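Local coordinates for hypothetical protein (Burkholderia xenovorans, PDB 2O8Q) that is of unknown function but adopts a cupin-like beta fold and binds a nickel ion through a cluster of histidines, at residues F77-E80 with A84-L87. Residues are numbered along the deposited sequence; the frame is centred on the assembly and turned at random. Where two conformers were deposited one is given.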
# COMPACT_ATOMS: atom_id res chain seq x y z
N PHE A 77 14.41 19.57 7.61
CA PHE A 77 14.92 18.27 7.27
C PHE A 77 16.03 18.43 6.26
O PHE A 77 16.24 19.51 5.66
CB PHE A 77 13.81 17.46 6.59
CG PHE A 77 12.64 17.13 7.50
CD1 PHE A 77 12.85 16.51 8.70
CD2 PHE A 77 11.33 17.37 7.09
CE1 PHE A 77 11.78 16.17 9.54
CE2 PHE A 77 10.25 16.99 7.89
CZ PHE A 77 10.46 16.40 9.10
N GLU A 78 16.84 17.39 6.09
CA GLU A 78 17.84 17.36 5.03
C GLU A 78 17.75 16.00 4.37
O GLU A 78 17.66 14.98 5.05
CB GLU A 78 19.26 17.62 5.54
CG GLU A 78 20.24 17.83 4.43
CD GLU A 78 21.68 18.01 4.88
OE1 GLU A 78 21.92 18.08 6.11
OE2 GLU A 78 22.57 18.09 4.00
N TYR A 79 17.80 16.02 3.04
CA TYR A 79 17.65 14.83 2.24
C TYR A 79 18.83 14.59 1.37
O TYR A 79 19.44 15.53 0.89
CB TYR A 79 16.41 14.91 1.34
CG TYR A 79 15.17 14.97 2.18
CD1 TYR A 79 14.57 13.81 2.74
CD2 TYR A 79 14.54 16.21 2.44
CE1 TYR A 79 13.49 13.90 3.55
CE2 TYR A 79 13.46 16.28 3.26
CZ TYR A 79 12.89 15.12 3.77
OH TYR A 79 11.81 15.18 4.59
N GLU A 80 19.13 13.32 1.13
CA GLU A 80 20.24 13.03 0.26
C GLU A 80 19.96 13.67 -1.12
O GLU A 80 20.82 14.41 -1.65
CB GLU A 80 20.49 11.52 0.16
CG GLU A 80 21.88 11.21 -0.39
CD GLU A 80 22.13 9.76 -0.64
OE1 GLU A 80 21.23 8.93 -0.38
OE2 GLU A 80 23.23 9.44 -1.12
N ALA A 84 18.61 20.51 2.18
CA ALA A 84 17.86 21.01 3.33
C ALA A 84 16.56 21.63 2.88
O ALA A 84 16.47 22.30 1.83
CB ALA A 84 18.70 22.01 4.14
N VAL A 85 15.54 21.40 3.70
CA VAL A 85 14.17 21.82 3.45
C VAL A 85 13.60 22.35 4.75
O VAL A 85 13.54 21.61 5.73
CB VAL A 85 13.24 20.60 3.07
CG1 VAL A 85 11.81 21.10 2.93
CG2 VAL A 85 13.73 19.87 1.84
N MSE A 86 13.11 23.57 4.74
CA MSE A 86 12.43 24.15 5.88
C MSE A 86 10.89 24.12 5.69
O MSE A 86 10.39 24.67 4.72
CB MSE A 86 12.90 25.57 6.09
CG MSE A 86 12.06 26.37 7.03
SE MSE A 86 12.47 25.86 8.85
CE MSE A 86 14.30 26.52 9.06
N LEU A 87 10.15 23.48 6.59
CA LEU A 87 8.73 23.38 6.47
C LEU A 87 8.04 24.14 7.59
O LEU A 87 8.40 23.98 8.75
CB LEU A 87 8.26 21.91 6.58
CG LEU A 87 8.67 20.91 5.53
CD1 LEU A 87 8.04 19.50 5.90
CD2 LEU A 87 8.21 21.41 4.17
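A beta hairpin of the cupin fold brings Phe77 opposite Val85, pairing strand 74-79 with strand 83-88 in antiparallel fashion; strand 101-106 borders the first strand on its other edge. Phe77 and Val85 form a hydrogen-bonded pair: Phe77 N reaches Val85 O at 2.9 Å, and Val85 N reaches Phe77 O at 2.8 Å. The first donor lies in the plane of its carbonyl, whereas the second is tilted 28° from it. Phe77 O also receives a CA-H...O contact from Ala84 CA at 3.2 Å.

Glu78 and Ala84 make the next, non-hydrogen-bonded pair, on the face opposite Phe77 and Val85. The small methyl of Ala84 suits a position beside the long Glu78 chain, whose CG passes 3.9 Å from Ala84 N. With CG anti to the backbone N (chi1 -170°), the extended chain of Glu78 takes OE1 to a salt bridge with Arg102, on the neighbouring strand 101-106.

Apolar residues suit the buried face, where the side chain of Phe77 comes within about 6 Å of the nickel ion. Leu87 brings CD1 to the edge of the Phe77 ring, 3.9 Å from CE2. Tyr79 combines an apolar ring with a hydroxyl that hydrogen-bonds Gln95, while Val85 directs its CG2 branch in plane at the ring edge, 3.8 Å from Tyr79 CD2.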